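MW1564 protein (Staphylococcus aureus, PDB 3NTV) probably transfers a methyl group from S-adenosylmethionine to a hydroxyl oxygen, as a putative caffeoyl-CoA O-methyltransferase with a Rossmann-type fold. Local coordinates at residues N74-G79 / E160-L165; Q123-E128 / N139-D144. One frame throughout, in Å; residues are numbered along the deposited sequence. Where two conformers were deposited one is given.

Interaction 1 (N74-G79 / E160-L165); sequences NILEIG and EIYTPL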
ATOM      1  N   ASN A  74     -13.248   7.467 -12.237  1.00 13.74           N
ATOM      2  CA  ASN A  74     -13.715   8.760 -11.727  1.00 13.64           C
ATOM      3  C   ASN A  74     -13.194   8.971 -10.338  1.00 15.35           C
ATOM      4  O   ASN A  74     -13.496   8.187  -9.433  1.00 15.42           O
ATOM      5  CB  ASN A  74     -15.254   8.796 -11.710  1.00 14.58           C
ATOM      6  CG  ASN A  74     -15.905   8.885 -13.071  1.00 17.88           C
ATOM      7  OD1 ASN A  74     -15.341   9.402 -14.044  1.00 18.97           O
ATOM      8  ND2 ASN A  74     -17.176   8.523 -13.121  1.00 24.94           N
ATOM      9  N   ILE A  75     -12.420  10.054 -10.157  1.00 12.23           N
ATOM     10  CA  ILE A  75     -11.818  10.376  -8.860  1.00 11.22           C
ATOM     11  C   ILE A  75     -12.354  11.699  -8.340  1.00 14.30           C
ATOM     12  O   ILE A  75     -12.448  12.660  -9.101  1.00 15.11           O
ATOM     13  CB  ILE A  75     -10.268  10.430  -8.983  1.00 13.58           C
ATOM     14  CG1 ILE A  75      -9.716   9.078  -9.488  1.00 12.71           C
ATOM     15  CG2 ILE A  75      -9.583  10.820  -7.671  1.00 13.74           C
ATOM     16  CD1 ILE A  75      -8.312   9.173 -10.069  1.00 15.45           C
ATOM     17  N   LEU A  76     -12.594  11.772  -7.023  1.00 12.20           N
ATOM     18  CA  LEU A  76     -12.972  13.028  -6.361  1.00 12.35           C
ATOM     19  C   LEU A  76     -11.888  13.320  -5.345  1.00 15.67           C
ATOM     20  O   LEU A  76     -11.613  12.474  -4.491  1.00 16.26           O
ATOM     21  CB  LEU A  76     -14.343  12.899  -5.657  1.00 12.71           C
ATOM     22  CG  LEU A  76     -14.790  14.127  -4.825  1.00 15.42           C
ATOM     23  CD1 LEU A  76     -14.985  15.344  -5.704  1.00 16.31           C
ATOM     24  CD2 LEU A  76     -16.108  13.814  -4.101  1.00 17.91           C
ATOM     25  N   GLU A  77     -11.269  14.498  -5.434  1.00 13.18           N
ATOM     26  CA  GLU A  77     -10.215  14.900  -4.502  0.50 12.93           C
ATOM     27  C   GLU A  77     -10.677  16.108  -3.730  1.00 16.53           C
ATOM     28  O   GLU A  77     -11.275  17.032  -4.305  1.00 15.53           O
ATOM     29  CB  GLU A  77      -8.925  15.311  -5.224  0.50 14.45           C
ATOM     30  CG  GLU A  77      -8.345  14.329  -6.214  0.50 18.18           C
ATOM     31  CD  GLU A  77      -7.072  14.890  -6.820  0.50 28.47           C
ATOM     32  OE1 GLU A  77      -6.020  14.232  -6.699  0.50 16.65           O
ATOM     33  OE2 GLU A  77      -7.108  16.024  -7.343  0.50 28.12           O
ATOM     34  N   ILE A  78     -10.397  16.115  -2.420  1.00 15.35           N
ATOM     35  CA  ILE A  78     -10.770  17.257  -1.594  1.00 16.53           C
ATOM     36  C   ILE A  78      -9.477  18.000  -1.290  1.00 21.46           C
ATOM     37  O   ILE A  78      -8.674  17.570  -0.449  1.00 22.53           O
ATOM     38  CB  ILE A  78     -11.552  16.863  -0.317  1.00 20.92           C
ATOM     39  CG1 ILE A  78     -12.731  15.874  -0.585  1.00 23.61           C
ATOM     40  CG2 ILE A  78     -11.983  18.128   0.449  1.00 23.12           C
ATOM     41  CD1 ILE A  78     -13.834  16.316  -1.488  1.00 30.98           C
ATOM     42  N   GLY A  79      -9.248  19.054  -2.038  1.00 19.72           N
ATOM     43  CA  GLY A  79      -8.074  19.887  -1.866  1.00 20.16           C
ATOM     44  C   GLY A  79      -6.954  19.590  -2.825  1.00 25.81           C
ATOM     45  O   GLY A  79      -6.783  18.461  -3.293  1.00 25.09           O
ATOM     46  N   GLU A 160     -18.527  12.142   5.344  1.00 18.37           N
ATOM     47  CA  GLU A 160     -19.983  11.914   5.383  1.00 18.48           C
ATOM     48  C   GLU A 160     -20.719  12.535   4.183  1.00 20.08           C
ATOM     49  O   GLU A 160     -21.625  11.912   3.632  1.00 22.07           O
ATOM     50  CB  GLU A 160     -20.585  12.457   6.696  1.00 20.07           C
ATOM     51  CG  GLU A 160     -20.083  11.764   7.953  1.00 28.98           C
ATOM     52  CD  GLU A 160     -20.529  12.402   9.255  1.00 54.92           C
ATOM     53  OE1 GLU A 160     -20.492  13.651   9.359  1.00 42.79           O
ATOM     54  OE2 GLU A 160     -20.865  11.647  10.194  1.00 57.99           O
ATOM     55  N   ILE A 161     -20.312  13.745   3.759  1.00 16.61           N
ATOM     56  CA  ILE A 161     -20.958  14.443   2.639  1.00 16.28           C
ATOM     57  C   ILE A 161     -20.770  13.737   1.296  1.00 19.59           C
ATOM     58  O   ILE A 161     -21.722  13.630   0.527  1.00 17.80           O
ATOM     59  CB  ILE A 161     -20.486  15.931   2.534  1.00 18.41           C
ATOM     60  CG1 ILE A 161     -20.951  16.778   3.743  1.00 19.07           C
ATOM     61  CG2 ILE A 161     -20.927  16.607   1.217  1.00 20.28           C
ATOM     62  CD1 ILE A 161     -20.191  18.134   3.872  1.00 22.36           C
ATOM     63  N   TYR A 162     -19.522  13.296   0.997  1.00 17.18           N
ATOM     64  CA  TYR A 162     -19.176  12.816  -0.335  1.00 15.58           C
ATOM     65  C   TYR A 162     -19.232  11.320  -0.586  1.00 16.87           C
ATOM     66  O   TYR A 162     -19.457  10.923  -1.732  1.00 16.51           O
ATOM     67  CB  TYR A 162     -17.823  13.425  -0.796  1.00 15.30           C
ATOM     68  CG  TYR A 162     -17.881  14.939  -0.906  1.00 15.46           C
ATOM     69  CD1 TYR A 162     -18.558  15.558  -1.959  1.00 16.20           C
ATOM     70  CD2 TYR A 162     -17.352  15.752   0.097  1.00 16.31           C
ATOM     71  CE1 TYR A 162     -18.654  16.947  -2.040  1.00 16.69           C
ATOM     72  CE2 TYR A 162     -17.451  17.145   0.030  1.00 16.68           C
ATOM     73  CZ  TYR A 162     -18.104  17.737  -1.044  1.00 19.00           C
ATOM     74  OH  TYR A 162     -18.181  19.104  -1.159  1.00 20.15           O
ATOM     75  N   THR A 163     -19.108  10.500   0.471  1.00 15.16           N
ATOM     76  CA  THR A 163     -19.188   9.039   0.319  1.00 15.17           C
ATOM     77  C   THR A 163     -20.481   8.520  -0.275  1.00 19.59           C
ATOM     78  O   THR A 163     -20.399   7.548  -1.002  1.00 19.38           O
ATOM     79  CB  THR A 163     -18.688   8.271   1.528  1.00 18.18           C
ATOM     80  OG1 THR A 163     -19.422   8.643   2.688  1.00 18.19           O
ATOM     81  CG2 THR A 163     -17.203   8.436   1.743  1.00 15.24           C
ATOM     82  N   PRO A 164     -21.662   9.163  -0.120  1.00 19.34           N
ATOM     83  CA  PRO A 164     -22.851   8.680  -0.848  1.00 19.09           C
ATOM     84  C   PRO A 164     -22.653   8.648  -2.379  1.00 21.98           C
ATOM     85  O   PRO A 164     -23.398   7.953  -3.080  1.00 22.82           O
ATOM     86  CB  PRO A 164     -23.920   9.729  -0.486  1.00 20.34           C
ATOM     87  CG  PRO A 164     -23.507  10.240   0.842  1.00 24.09           C
ATOM     88  CD  PRO A 164     -22.006  10.341   0.712  1.00 20.39           C
ATOM     89  N   LEU A 165     -21.661   9.408  -2.914  1.00 17.00           N
ATOM     90  CA  LEU A 165     -21.361   9.450  -4.352  1.00 16.06           C
ATOM     91  C   LEU A 165     -20.327   8.391  -4.757  1.00 18.69           C
ATOM     92  O   LEU A 165     -19.942   8.341  -5.925  1.00 19.02           O
ATOM     93  CB  LEU A 165     -20.806  10.821  -4.746  1.00 15.70           C
ATOM     94  CG  LEU A 165     -21.654  12.035  -4.412  1.00 17.75           C
ATOM     95  CD1 LEU A 165     -20.933  13.280  -4.828  1.00 16.64           C
ATOM     96  CD2 LEU A 165     -23.001  11.953  -5.123  1.00 20.95           C
TER
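Strand 74-78 packs against helix 155-162 through side chains alone, the two backbones coming nearest at Leu76 and Tyr162, whose CA atoms lie 8.7 Å apart. Leu76 and Ile78, two residues apart on the strand, both point at the helix and meet Tyr162 from the same side. Leu76 crosses the tyrosine at about a right angle; its CD2 reaches both CB and CD1 of Tyr162, at 3.7 Å each, and so packs at the root of the ring, approaching it obliquely. Ile78 covers the CD2-CE2 side: its CD1 sits over one face, 4.2 Å from the centroid of the Tyr162 ring and 24° off the normal, a CH-pi contact. Ile161 CG2 covers the opposite face. This is the core of a Rossmann-like methyltransferase fold, and branched aliphatic residues suit the strand face that must fill the gap. The first parallel strand runs into Gly79, whose positive phi (98°) suits glycine, consistent with the glycine-rich loop that binds S-adenosylmethionine in this family. Tyr162 has CG anti to its carbonyl carbon (chi1 -62°), which turns one ring face to Ile78 CD1. Its hydroxyl passes beyond both aliphatic groups to hydrogen-bond the carbonyl oxygen of Ala131, so a tyrosine can serve both apolar packing and a buried polar end. Leu165 N donates to Tyr162 O over 2.9 Å, an i to i+3 bond where residues 163-165 form a 3-10 segment.

Interaction 2 (Q123-E128 / N139-D144); sequences QVRIIE and NDKVYD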
ATOM      1  N   GLN A 123      -9.524  16.397 -18.670  1.00 14.35           N
ATOM      2  CA  GLN A 123      -9.639  15.302 -17.716  1.00 12.49           C
ATOM      3  C   GLN A 123      -9.855  15.768 -16.283  1.00 16.85           C
ATOM      4  O   GLN A 123     -10.366  14.985 -15.471  1.00 17.95           O
ATOM      5  CB  GLN A 123      -8.370  14.437 -17.735  1.00 13.27           C
ATOM      6  CG  GLN A 123      -8.243  13.618 -19.017  1.00 14.18           C
ATOM      7  CD  GLN A 123      -7.116  12.635 -18.899  1.00 19.13           C
ATOM      8  OE1 GLN A 123      -7.210  11.598 -18.207  1.00 19.30           O
ATOM      9  NE2 GLN A 123      -6.024  12.944 -19.546  1.00 15.06           N
ATOM     10  N   VAL A 124      -9.412  16.994 -15.948  1.00 12.81           N
ATOM     11  CA  VAL A 124      -9.500  17.501 -14.576  1.00 12.48           C
ATOM     12  C   VAL A 124     -10.422  18.711 -14.481  1.00 15.94           C
ATOM     13  O   VAL A 124     -10.255  19.677 -15.226  1.00 16.54           O
ATOM     14  CB  VAL A 124      -8.092  17.835 -13.994  1.00 15.86           C
ATOM     15  CG1 VAL A 124      -8.167  18.325 -12.534  1.00 15.32           C
ATOM     16  CG2 VAL A 124      -7.137  16.649 -14.137  1.00 15.30           C
ATOM     17  N   ARG A 125     -11.342  18.672 -13.515  1.00 13.94           N
ATOM     18  CA  ARG A 125     -12.288  19.753 -13.244  1.00 13.70           C
ATOM     19  C   ARG A 125     -11.952  20.324 -11.869  1.00 17.22           C
ATOM     20  O   ARG A 125     -11.912  19.573 -10.891  1.00 17.55           O
ATOM     21  CB  ARG A 125     -13.715  19.150 -13.273  1.00 15.58           C
ATOM     22  CG  ARG A 125     -14.833  19.974 -12.667  1.00 27.36           C
ATOM     23  CD  ARG A 125     -16.186  19.333 -12.959  1.00 23.99           C
ATOM     24  NE  ARG A 125     -16.497  18.168 -12.113  1.00 24.12           N
ATOM     25  CZ  ARG A 125     -17.729  17.690 -11.971  1.00 28.61           C
ATOM     26  NH1 ARG A 125     -18.747  18.272 -12.591  1.00 23.25           N
ATOM     27  NH2 ARG A 125     -17.954  16.635 -11.200  1.00 19.97           N
ATOM     28  N   ILE A 126     -11.736  21.640 -11.784  1.00 15.24           N
ATOM     29  CA  ILE A 126     -11.473  22.303 -10.508  1.00 15.26           C
ATOM     30  C   ILE A 126     -12.778  22.927 -10.068  1.00 19.11           C
ATOM     31  O   ILE A 126     -13.350  23.738 -10.802  1.00 19.03           O
ATOM     32  CB  ILE A 126     -10.340  23.375 -10.611  1.00 18.88           C
ATOM     33  CG1 ILE A 126      -9.010  22.729 -11.034  1.00 19.53           C
ATOM     34  CG2 ILE A 126     -10.189  24.160  -9.256  1.00 20.93           C
ATOM     35  CD1 ILE A 126      -7.954  23.725 -11.493  1.00 30.07           C
ATOM     36  N   ILE A 127     -13.239  22.563  -8.868  1.00 15.58           N
ATOM     37  CA  ILE A 127     -14.460  23.114  -8.296  1.00 15.51           C
ATOM     38  C   ILE A 127     -13.970  24.135  -7.261  1.00 19.46           C
ATOM     39  O   ILE A 127     -13.313  23.773  -6.290  1.00 18.31           O
ATOM     40  CB  ILE A 127     -15.367  21.998  -7.679  1.00 18.45           C
ATOM     41  CG1 ILE A 127     -15.756  20.921  -8.719  1.00 20.08           C
ATOM     42  CG2 ILE A 127     -16.627  22.603  -6.995  1.00 20.38           C
ATOM     43  CD1 ILE A 127     -16.645  21.398  -9.919  1.00 22.47           C
ATOM     44  N   GLU A 128     -14.282  25.406  -7.467  1.00 19.71           N
ATOM     45  CA  GLU A 128     -13.797  26.456  -6.575  1.00 19.69           C
ATOM     46  C   GLU A 128     -14.745  26.746  -5.427  1.00 23.70           C
ATOM     47  O   GLU A 128     -15.902  27.082  -5.649  1.00 22.98           O
ATOM     48  CB  GLU A 128     -13.565  27.732  -7.384  1.00 20.84           C
ATOM     49  CG  GLU A 128     -12.576  27.532  -8.519  1.00 23.90           C
ATOM     50  CD  GLU A 128     -12.413  28.753  -9.392  1.00 35.40           C
ATOM     51  OE1 GLU A 128     -12.399  29.883  -8.850  1.00 31.21           O
ATOM     52  OE2 GLU A 128     -12.225  28.573 -10.614  1.00 28.68           O
ATOM     53  N   ASN A 139     -22.064  16.128  -7.785  1.00 19.46           N
ATOM     54  CA  ASN A 139     -22.919  14.948  -7.763  1.00 18.62           C
ATOM     55  C   ASN A 139     -23.467  14.510  -9.134  1.00 22.47           C
ATOM     56  O   ASN A 139     -24.460  13.780  -9.175  1.00 23.33           O
ATOM     57  CB  ASN A 139     -24.044  15.124  -6.751  1.00 19.90           C
ATOM     58  CG  ASN A 139     -25.036  16.210  -7.111  1.00 25.03           C
ATOM     59  OD1 ASN A 139     -24.794  17.050  -7.981  1.00 23.25           O
ATOM     60  ND2 ASN A 139     -26.177  16.189  -6.446  1.00 27.60           N
ATOM     61  N   ASP A 140     -22.809  14.906 -10.233  1.00 19.62           N
ATOM     62  CA  ASP A 140     -23.180  14.521 -11.594  1.00 19.19           C
ATOM     63  C   ASP A 140     -22.510  13.184 -11.983  1.00 24.14           C
ATOM     64  O   ASP A 140     -22.713  12.685 -13.081  1.00 24.45           O
ATOM     65  CB  ASP A 140     -22.788  15.625 -12.596  1.00 21.20           C
ATOM     66  CG  ASP A 140     -21.317  16.037 -12.566  1.00 32.35           C
ATOM     67  OD1 ASP A 140     -20.773  16.219 -11.459  1.00 32.77           O
ATOM     68  OD2 ASP A 140     -20.714  16.176 -13.656  1.00 37.65           O
ATOM     69  N   LYS A 141     -21.671  12.640 -11.101  1.00 21.07           N
ATOM     70  CA  LYS A 141     -20.943  11.407 -11.369  1.00 20.23           C
ATOM     71  C   LYS A 141     -20.988  10.500 -10.173  1.00 22.24           C
ATOM     72  O   LYS A 141     -21.193  10.961  -9.038  1.00 22.13           O
ATOM     73  CB  LYS A 141     -19.455  11.734 -11.628  1.00 22.73           C
ATOM     74  CG  LYS A 141     -19.194  12.427 -12.949  1.00 33.32           C
ATOM     75  CD  LYS A 141     -17.808  13.023 -12.987  1.00 32.66           C
ATOM     76  CE  LYS A 141     -17.643  13.988 -14.135  1.00 33.96           C
ATOM     77  NZ  LYS A 141     -17.714  13.311 -15.459  1.00 37.13           N
ATOM     78  N   VAL A 142     -20.727   9.205 -10.430  1.00 18.92           N
ATOM     79  CA  VAL A 142     -20.520   8.180  -9.404  1.00 18.95           C
ATOM     80  C   VAL A 142     -18.979   8.019  -9.412  1.00 19.26           C
ATOM     81  O   VAL A 142     -18.373   7.810 -10.471  1.00 18.05           O
ATOM     82  CB  VAL A 142     -21.245   6.837  -9.708  1.00 23.79           C
ATOM     83  CG1 VAL A 142     -20.836   5.750  -8.710  1.00 23.61           C
ATOM     84  CG2 VAL A 142     -22.763   7.029  -9.677  1.00 24.44           C
ATOM     85  N   TYR A 143     -18.364   8.198  -8.251  1.00 15.35           N
ATOM     86  CA  TYR A 143     -16.896   8.111  -8.151  1.00 14.25           C
ATOM     87  C   TYR A 143     -16.422   6.721  -7.757  1.00 16.83           C
ATOM     88  O   TYR A 143     -17.138   5.970  -7.090  1.00 16.36           O
ATOM     89  CB  TYR A 143     -16.353   9.172  -7.171  1.00 14.54           C
ATOM     90  CG  TYR A 143     -16.649  10.580  -7.638  1.00 16.01           C
ATOM     91  CD1 TYR A 143     -15.827  11.217  -8.570  1.00 16.36           C
ATOM     92  CD2 TYR A 143     -17.783  11.255  -7.195  1.00 17.47           C
ATOM     93  CE1 TYR A 143     -16.162  12.470  -9.094  1.00 16.28           C
ATOM     94  CE2 TYR A 143     -18.108  12.521  -7.685  1.00 17.97           C
ATOM     95  CZ  TYR A 143     -17.307  13.115  -8.648  1.00 19.51           C
ATOM     96  OH  TYR A 143     -17.626  14.369  -9.115  1.00 18.37           O
ATOM     97  N   ASP A 144     -15.215   6.368  -8.232  1.00 14.47           N
ATOM     98  CA  ASP A 144     -14.557   5.097  -7.924  1.00 13.88           C
ATOM     99  C   ASP A 144     -13.567   5.254  -6.774  1.00 15.43           C
ATOM    100  O   ASP A 144     -13.208   4.260  -6.148  1.00 14.55           O
ATOM    101  CB  ASP A 144     -13.806   4.597  -9.150  1.00 15.17           C
ATOM    102  CG  ASP A 144     -14.706   4.428 -10.357  1.00 20.74           C
ATOM    103  OD1 ASP A 144     -15.852   3.948 -10.179  1.00 20.68           O
ATOM    104  OD2 ASP A 144     -14.293   4.833 -11.462  1.00 18.82           O
TER
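Arg125 reaches out from strand 124-128 to meet Asp140 and Tyr143 at the edge of its guanidinium group. The straightest bond of the salt bridge runs from Arg125 NH2 to Asp140 OD1, 2.9 Å long with an angle of 155° at the hydrogen; it uses the syn lone pair of OD1 and lies in the guanidinium plane. Arg125 NH1 adds two weak bonds, to OD1 and OD2 of Asp140, both 3.1 Å. The carboxylate is turned 53° from the guanidinium plane, which rules out a flat two-pronged pairing. Arg125 NH2 also donates weakly to Tyr143 OH, while the stronger partner of that hydroxyl is the carbonyl oxygen of Val138. Arg125 NE is satisfied by Thr99 OG1, and a bend at chi3 (77°) turns the guanidinium at the end of an otherwise extended chain. Lys141 lays its methylene CE over one guanidinium face, 4.0 Å from Arg125 NH2; its NZ stays 5.4 Å from Arg125 NH2, so the like charges do not touch, and its CB packs on the Tyr143 ring. A long, multiply donating arginine suits this span, because strands 97-102 and 74-78 lie between 124-128 and 143-149 in the sheet. Helix 105-117 packs against Val124 and Ile126.

In the fold
Interactions 1 and 2 have centres about 8 Å apart and touch directly through Tyr143 and its neighbours. Strand 74-78 pairs with strand 143-149, where Asn74 O and Asp144 N are 2.8 Å apart, probably a hydrogen bond. Leu165 O and Tyr143 N, also 2.8 Å apart, probably form another, joining the chain after helix 155-162 to the start of that strand. The ring of Tyr143 packs on the strand backbone, with CD1 3.5 Å from Ile75 C. Strand 74-78, touched by both Tyr143 and Tyr162, leads to Gly79, near which this family typically binds S-adenosylmethionine. Helix 135-138 also joins the two contacts: Val138 touches the side chain of Tyr162 and accepts a bond from Tyr143.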